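Local coordinates for EGF family domain-containing protein (Toxoplasma gondii, PDB 4Z80) that binds a peptide of the rhoptry neck protein RON2L1 and probably acts, as other AMA proteins do, in forming the moving junction during host-cell invasion, at residues N24-I29 and W47-S52; V58-M63 and H295-R300; A92-N97 and H335-H340. All blocks are in the same frame, centred on the assembly; numbering follows the deposited sequence.

Interaction 1 (N24-I29 and W47-S52)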
# COMPACT_ATOMS: atom_id res chain seq x y z
N ASN A 24 5.39 13.75 10.64
CA ASN A 24 4.06 13.17 10.50
C ASN A 24 4.00 11.86 9.72
O ASN A 24 3.05 11.10 9.88
CB ASN A 24 3.13 14.20 9.85
CG ASN A 24 2.94 15.42 10.73
OD1 ASN A 24 3.16 15.35 11.94
ND2 ASN A 24 2.56 16.53 10.14
N HIS A 25 5.02 11.58 8.91
CA HIS A 25 5.11 10.31 8.20
C HIS A 25 5.74 9.29 9.13
O HIS A 25 6.93 8.95 9.03
CB HIS A 25 5.91 10.48 6.91
CG HIS A 25 5.81 9.32 5.97
ND1 HIS A 25 4.60 8.88 5.46
CD2 HIS A 25 6.76 8.52 5.42
CE1 HIS A 25 4.81 7.86 4.65
NE2 HIS A 25 6.11 7.63 4.61
N VAL A 26 4.92 8.81 10.06
CA VAL A 26 5.41 8.04 11.18
C VAL A 26 5.12 6.56 11.02
O VAL A 26 4.40 6.13 10.11
CB VAL A 26 4.79 8.54 12.50
CG1 VAL A 26 5.07 10.01 12.70
CG2 VAL A 26 3.29 8.30 12.53
N ASP A 27 5.70 5.79 11.92
CA ASP A 27 5.45 4.36 12.03
C ASP A 27 4.48 4.16 13.17
O ASP A 27 4.88 4.26 14.33
CB ASP A 27 6.75 3.60 12.29
CG ASP A 27 6.54 2.09 12.38
OD1 ASP A 27 5.82 1.53 11.52
OD2 ASP A 27 7.11 1.47 13.30
N LEU A 28 3.21 3.94 12.87
CA LEU A 28 2.24 3.72 13.92
C LEU A 28 1.73 2.30 13.91
O LEU A 28 1.80 1.59 12.90
CB LEU A 28 1.07 4.70 13.81
CG LEU A 28 0.06 4.58 12.67
CD1 LEU A 28 -1.02 3.53 12.93
CD2 LEU A 28 -0.62 5.93 12.44
N ILE A 29 1.25 1.88 15.07
CA ILE A 29 0.56 0.61 15.21
C ILE A 29 -0.76 0.89 15.92
O ILE A 29 -0.86 1.84 16.70
CB ILE A 29 1.39 -0.42 15.98
CG1 ILE A 29 1.88 0.19 17.30
CG2 ILE A 29 2.59 -0.88 15.15
CD1 ILE A 29 2.14 -0.81 18.34
N TRP A 47 -3.87 5.01 18.38
CA TRP A 47 -2.62 4.40 17.96
C TRP A 47 -1.41 4.83 18.77
O TRP A 47 -1.46 5.79 19.55
CB TRP A 47 -2.38 4.68 16.46
CG TRP A 47 -2.06 6.12 16.08
CD1 TRP A 47 -0.82 6.69 15.99
CD2 TRP A 47 -3.00 7.13 15.69
NE1 TRP A 47 -0.94 8.00 15.57
CE2 TRP A 47 -2.26 8.29 15.38
CE3 TRP A 47 -4.39 7.17 15.57
CZ2 TRP A 47 -2.87 9.48 14.97
CZ3 TRP A 47 -4.99 8.35 15.16
CH2 TRP A 47 -4.23 9.49 14.87
N THR A 48 -0.34 4.06 18.61
CA THR A 48 0.97 4.38 19.16
C THR A 48 1.91 4.73 18.02
O THR A 48 1.95 4.04 17.00
CB THR A 48 1.54 3.20 19.96
OG1 THR A 48 0.81 3.05 21.19
CG2 THR A 48 3.02 3.40 20.27
N GLU A 49 2.69 5.78 18.21
CA GLU A 49 3.71 6.16 17.26
C GLU A 49 5.05 5.59 17.73
O GLU A 49 5.58 6.01 18.75
CB GLU A 49 3.76 7.68 17.14
CG GLU A 49 4.81 8.22 16.23
CD GLU A 49 4.81 9.74 16.22
OE1 GLU A 49 3.71 10.33 16.06
OE2 GLU A 49 5.90 10.34 16.40
N ARG A 50 5.58 4.63 16.98
CA ARG A 50 6.81 3.94 17.36
C ARG A 50 8.04 4.77 17.01
O ARG A 50 9.02 4.81 17.76
CB ARG A 50 6.89 2.57 16.67
CG ARG A 50 5.75 1.66 17.06
CD ARG A 50 6.11 0.19 16.90
NE ARG A 50 6.43 -0.17 15.52
CZ ARG A 50 6.74 -1.40 15.13
NH1 ARG A 50 7.02 -1.64 13.85
NH2 ARG A 50 6.77 -2.39 16.02
N LYS A 51 7.99 5.43 15.86
CA LYS A 51 9.07 6.31 15.44
C LYS A 51 8.57 7.28 14.39
O LYS A 51 7.54 7.05 13.76
CB LYS A 51 10.26 5.51 14.91
CG LYS A 51 10.08 4.91 13.51
CD LYS A 51 11.35 4.20 13.01
CE LYS A 51 12.58 5.12 12.89
NZ LYS A 51 12.56 6.03 11.70
N SER A 52 9.30 8.36 14.20
CA SER A 52 8.99 9.31 13.14
C SER A 52 9.96 9.12 11.97
O SER A 52 10.81 8.22 12.00
CB SER A 52 9.05 10.73 13.68
OG SER A 52 10.37 11.07 14.05
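Strands 27-29 and 47-51 run antiparallel, their N-to-C directions 146° apart and their axes approaching to 4.6 Å. Ile-29 and Thr-48 form a hydrogen-bonded pair, each N donating to the other's O, and Leu-28 and Glu-49 follow as a non-hydrogen-bonded pair. Beyond them the register slips: Asp-27 O receives the N-H of Arg-50, whereas Asp-27 N donates to Lys-51 O at 2.9 Å in an almost straight bond. Two residues thus face one, as in a beta bulge, and Lys-51 N is buried without a partner.

The slip lets Arg-50 meet the Asp-27 carboxylate, whose CG is anti to the backbone N. A single oxygen takes the grip, Asp-27 OD2 lying 2.8 Å from Arg-50 NE and 3.2 Å from Arg-50 NH1. NE comes from above the carboxylate plane and NH1 along the syn lone pair, so this salt bridge is tilted, with the two planes 50° apart. OD1 bonds instead to Ser-61 OG. Ile-29 CG2 lies over one face of the guanidinium. Leu-28, on the other face of the sheet, sets CD2 over the Trp-47 indole, 3.8 Å from the centroid of the five-membered ring, a CH-pi contact, while Leu-28 CB touches Trp-47 CD1 at 3.5 Å. Farther along, Val-26 CG1 meets the Glu-49 carboxylate carbon CD at 3.5 Å, the two chains crossing nearly at right angles.

Strand 43-51 is the middle of a three-stranded sheet, between strands 27-30 and 36-40; Trp-47 also packs on Lys-36 and His-38 of strand 36-40 and on Pro-338.

Interaction 2 (V58-M63 and H295-R300)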
# COMPACT_ATOMS: atom_id res chain seq x y z
N VAL A 58 11.25 4.37 0.21
CA VAL A 58 11.09 3.02 0.72
C VAL A 58 10.88 3.12 2.23
O VAL A 58 11.74 3.65 2.93
CB VAL A 58 12.32 2.15 0.41
CG1 VAL A 58 12.24 0.81 1.14
CG2 VAL A 58 12.45 1.95 -1.07
N GLY A 59 9.74 2.63 2.72
CA GLY A 59 9.41 2.72 4.13
C GLY A 59 9.20 1.36 4.76
O GLY A 59 8.40 0.57 4.27
N TYR A 60 9.94 1.09 5.84
CA TYR A 60 9.88 -0.18 6.55
C TYR A 60 9.88 0.03 8.05
O TYR A 60 10.53 0.95 8.57
CB TYR A 60 11.10 -1.07 6.23
CG TYR A 60 11.25 -1.54 4.81
CD1 TYR A 60 10.20 -2.11 4.12
CD2 TYR A 60 12.46 -1.41 4.16
CE1 TYR A 60 10.34 -2.54 2.81
CE2 TYR A 60 12.62 -1.83 2.85
CZ TYR A 60 11.57 -2.39 2.17
OH TYR A 60 11.72 -2.81 0.87
N SER A 61 9.19 -0.86 8.75
CA SER A 61 9.42 -1.04 10.18
C SER A 61 9.30 -2.51 10.51
O SER A 61 8.81 -3.31 9.71
CB SER A 61 8.45 -0.22 11.01
OG SER A 61 7.13 -0.72 10.87
N GLU A 62 9.76 -2.90 11.69
CA GLU A 62 9.70 -4.29 12.09
C GLU A 62 8.27 -4.80 12.12
O GLU A 62 7.38 -4.16 12.67
CB GLU A 62 10.34 -4.48 13.46
CG GLU A 62 11.87 -4.40 13.44
CD GLU A 62 12.42 -3.00 13.28
OE1 GLU A 62 11.66 -2.01 13.44
OE2 GLU A 62 13.63 -2.88 12.99
N MET A 63 8.07 -5.97 11.53
CA MET A 63 6.78 -6.62 11.57
C MET A 63 6.27 -6.64 13.01
O MET A 63 6.97 -7.05 13.94
CB MET A 63 6.86 -8.03 11.01
CG MET A 63 5.56 -8.84 11.14
SD MET A 63 4.12 -8.09 10.33
CE MET A 63 4.49 -8.41 8.60
N HIS A 295 5.76 -6.68 1.04
CA HIS A 295 6.16 -5.44 1.69
C HIS A 295 7.35 -4.78 0.99
O HIS A 295 7.55 -3.57 1.12
CB HIS A 295 6.53 -5.69 3.14
CG HIS A 295 5.39 -6.18 3.98
ND1 HIS A 295 4.41 -5.35 4.47
CD2 HIS A 295 5.08 -7.43 4.40
CE1 HIS A 295 3.55 -6.07 5.16
NE2 HIS A 295 3.93 -7.33 5.14
N THR A 296 8.12 -5.57 0.26
CA THR A 296 9.29 -5.07 -0.45
C THR A 296 8.91 -3.92 -1.37
O THR A 296 7.92 -4.01 -2.10
CB THR A 296 9.95 -6.21 -1.28
OG1 THR A 296 10.41 -7.25 -0.42
CG2 THR A 296 11.14 -5.68 -2.07
N GLN A 297 9.69 -2.85 -1.34
CA GLN A 297 9.48 -1.72 -2.25
C GLN A 297 10.63 -1.51 -3.24
O GLN A 297 10.44 -0.90 -4.28
CB GLN A 297 9.24 -0.46 -1.43
CG GLN A 297 7.88 -0.45 -0.75
CD GLN A 297 7.92 0.28 0.58
OE1 GLN A 297 8.02 1.50 0.63
NE2 GLN A 297 7.88 -0.48 1.67
N ASP A 298 11.81 -2.05 -2.92
CA ASP A 298 12.98 -1.92 -3.79
C ASP A 298 13.83 -3.18 -3.65
O ASP A 298 14.12 -3.61 -2.54
CB ASP A 298 13.81 -0.68 -3.40
CG ASP A 298 14.85 -0.31 -4.45
OD1 ASP A 298 15.89 -0.99 -4.53
OD2 ASP A 298 14.65 0.70 -5.16
N PHE A 299 14.22 -3.77 -4.78
CA PHE A 299 15.12 -4.92 -4.78
C PHE A 299 15.93 -4.84 -6.05
O PHE A 299 15.37 -4.77 -7.14
CB PHE A 299 14.34 -6.24 -4.69
CG PHE A 299 15.22 -7.46 -4.51
CD1 PHE A 299 16.16 -7.50 -3.49
CD2 PHE A 299 15.08 -8.57 -5.33
CE1 PHE A 299 16.96 -8.61 -3.31
CE2 PHE A 299 15.88 -9.69 -5.15
CZ PHE A 299 16.82 -9.71 -4.14
N ARG A 300 17.25 -4.79 -5.92
CA ARG A 300 18.12 -4.58 -7.07
C ARG A 300 19.46 -5.29 -6.90
O ARG A 300 20.44 -4.94 -7.55
CB ARG A 300 18.34 -3.08 -7.31
CG ARG A 300 19.03 -2.36 -6.17
CD ARG A 300 19.25 -0.89 -6.48
NE ARG A 300 18.02 -0.10 -6.40
CZ ARG A 300 17.93 1.16 -6.78
NH1 ARG A 300 18.98 1.79 -7.30
NH2 ARG A 300 16.77 1.80 -6.66
O HOH W 1 14.01 -2.25 -0.18
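Gln-297 reaches from the loop 295-300 to the backbone at the start of strand 60-62. Its CB lies 4.0 Å from Val-58 CG2, which also rests on CB of Asp-298. From there CG leaves anti to the carbonyl carbon, beside the backbone N, and an intermediate chi2 of 147° bends the chain so that the amide comes up against Gly-59. OE1 accepts the N-H of Gly-59 at 2.9 Å, the donor standing above the carbonyl plane rather than on a lone pair; the same oxygen is bonded to Lys-100 NZ, a charge that would be expected to polarise it. NE2 answers with both of its hydrogens: one goes to Gly-59 O at 2.9 Å, the other almost straight to His-295 O at 3.2 Å, both acceptors close to the amide plane. With donor and acceptor sides each engaged, the amide has its rotation fixed, and OE1 and the NE2 hydrogen on the OE1 side together hold the N and O of the one residue Gly-59. Strand 60-62 pairs with strand 89-91 in a two-stranded antiparallel sheet, and Gly-59 O, which also accepts from Ala-92 N, lies at its margin; the amide thus ties the loop of the AMA1-family, PAN-type region to this sheet.

Tyr-60 meets Gln-297 tip to tip, ring and amide planes 70° apart, with its CE1 3.4 Å from NE2. Its OH accepts the backbone N-H of Gln-297 at 3.0 Å, in a nearly straight bond, and a water 2.6 Å from that OH passes on to Asp-298 O. His-295 O and Thr-296 CA lie at the ring's edge, while the ring of Tyr-89 meets it, the planes about 10° apart. At the far end of the strand Met-63, bent at chi2 and chi3, brings CE to within 3.7 Å of His-295 NE2.

Interaction 3 (A92-N97 and H335-H340); sequences AGACPN and HTRPDH
Two loops meet here in the interior of the chain: segment 92-97 links strand 89-91 to strand 97-98, while segment 335-340 runs from strand 329-332 into helix 340-343. One direct hydrogen bond joins them, from Arg-337 N to Ala-94 O at 3.0 Å, using an in-plane lone pair of the carbonyl. CA-H groups add to it in both directions, Thr-336 CA approaching Ala-94 O and Ala-94 CA approaching His-335 O. A water bridges Gly-93 O and Thr-336 OG1, giving a hydrogen to each; that hydroxyl is also bonded to Thr-333 O.

Among the side chains, Ala-94 CB rests on the aliphatic part of Arg-337, 3.8 Å from both CG and CD. The guanidinium beyond grips Asp-339 side-on, NE to OD1 at 2.7 Å and NH2 to OD2 at 3.0 Å, while NH1 turns to Asn-24 O. Pro-96 lays CG over one face of the His-340 imidazole, 4.1 Å from its centroid, a CH-pi contact, and its CG also touches Thr-336 CG2.

Cys-95 is disulfide-bonded to Cys-344, just past helix 340-343, and helix 252-262 packs on Pro-96, Thr-336 and His-340.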
# COMPACT_ATOMS: atom_id res chain seq x y z
N ALA A 92 5.83 0.53 5.82
CA ALA A 92 5.49 1.51 6.85
C ALA A 92 5.49 2.91 6.29
O ALA A 92 6.11 3.18 5.26
CB ALA A 92 6.47 1.41 8.01
N GLY A 93 4.81 3.81 7.00
CA GLY A 93 4.71 5.21 6.64
C GLY A 93 3.26 5.65 6.70
O GLY A 93 2.44 5.18 5.92
N ALA A 94 2.95 6.55 7.62
CA ALA A 94 1.55 6.90 7.89
C ALA A 94 0.86 7.73 6.81
O ALA A 94 -0.37 7.74 6.76
CB ALA A 94 1.46 7.64 9.21
N CYS A 95 1.62 8.43 5.97
CA CYS A 95 1.02 9.26 4.92
C CYS A 95 0.87 8.50 3.61
O CYS A 95 1.81 7.83 3.18
CB CYS A 95 1.87 10.51 4.66
SG CYS A 95 1.92 11.66 6.05
N PRO A 96 -0.29 8.62 2.95
CA PRO A 96 -0.42 8.09 1.60
C PRO A 96 0.61 8.72 0.66
O PRO A 96 0.90 9.92 0.75
CB PRO A 96 -1.84 8.49 1.19
CG PRO A 96 -2.55 8.68 2.47
CD PRO A 96 -1.55 9.22 3.43
N ASN A 97 1.16 7.90 -0.23
CA ASN A 97 2.24 8.35 -1.09
C ASN A 97 1.72 8.43 -2.52
O ASN A 97 1.56 7.42 -3.19
CB ASN A 97 3.43 7.41 -0.98
CG ASN A 97 4.71 8.03 -1.46
OD1 ASN A 97 4.71 8.88 -2.34
ND2 ASN A 97 5.83 7.59 -0.89
N HIS A 335 -0.93 0.95 8.01
CA HIS A 335 -0.97 1.86 9.14
C HIS A 335 -0.99 3.32 8.66
O HIS A 335 -0.12 4.12 9.01
CB HIS A 335 0.22 1.59 10.06
CG HIS A 335 0.18 0.24 10.71
ND1 HIS A 335 0.98 -0.81 10.31
CD2 HIS A 335 -0.55 -0.22 11.75
CE1 HIS A 335 0.74 -1.86 11.07
NE2 HIS A 335 -0.19 -1.53 11.95
N THR A 336 -1.98 3.65 7.85
CA THR A 336 -2.19 5.01 7.40
C THR A 336 -2.90 5.80 8.50
O THR A 336 -3.84 5.29 9.12
CB THR A 336 -3.01 5.02 6.11
OG1 THR A 336 -2.24 4.39 5.06
CG2 THR A 336 -3.37 6.43 5.67
N ARG A 337 -2.48 7.04 8.75
CA ARG A 337 -3.05 7.82 9.84
C ARG A 337 -4.39 8.42 9.38
O ARG A 337 -4.53 8.88 8.25
CB ARG A 337 -2.07 8.91 10.33
CG ARG A 337 -1.55 9.92 9.29
CD ARG A 337 -0.46 10.80 9.89
NE ARG A 337 -0.93 11.45 11.12
CZ ARG A 337 -0.16 11.87 12.12
NH1 ARG A 337 1.16 11.74 12.08
NH2 ARG A 337 -0.73 12.43 13.17
N PRO A 338 -5.40 8.36 10.26
CA PRO A 338 -6.76 8.75 9.88
C PRO A 338 -6.93 10.25 9.73
O PRO A 338 -7.92 10.71 9.16
CB PRO A 338 -7.61 8.20 11.03
CG PRO A 338 -6.70 8.15 12.19
CD PRO A 338 -5.34 7.81 11.63
N ASP A 339 -5.95 11.01 10.23
CA ASP A 339 -5.94 12.46 10.11
C ASP A 339 -5.02 12.90 8.96
O ASP A 339 -4.51 14.02 8.96
CB ASP A 339 -5.49 13.11 11.43
CG ASP A 339 -4.18 12.53 11.95
OD1 ASP A 339 -3.61 11.64 11.29
OD2 ASP A 339 -3.72 12.98 13.02
N HIS A 340 -4.83 12.04 7.96
CA HIS A 340 -3.81 12.32 6.94
C HIS A 340 -4.11 13.57 6.12
O HIS A 340 -3.19 14.23 5.65
CB HIS A 340 -3.63 11.10 6.02
CG HIS A 340 -4.80 10.81 5.12
ND1 HIS A 340 -4.91 11.32 3.85
CD2 HIS A 340 -5.91 10.07 5.33
CE1 HIS A 340 -6.03 10.90 3.30
NE2 HIS A 340 -6.66 10.14 4.18
O HOH W 2 0.14 5.14 3.82
O HOH W 3 2.58 3.94 9.68

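In the fold
The three contacts touch one another, interactions 2 and 3 buried and interaction 1 partly so. Interactions 1 and 3 are closest, their centres about 9 Å apart, joined by His-25 ND1 to Cys-95 N at 3.1 Å and by Leu-28 O packing on His-335 CG at 3.0 Å. Interaction 2 lies about 16 Å from each. It reaches interaction 1 through Arg-50 NH1 and Glu-62 O, 2.8 Å apart, and interaction 3 through Gly-59 O and Ala-92 N, 3.0 Å apart. Interactions 2 and 3 alternate along the chain, whereas interaction 1 closes before either opens. The RON2L1 peptide touches none of these segments.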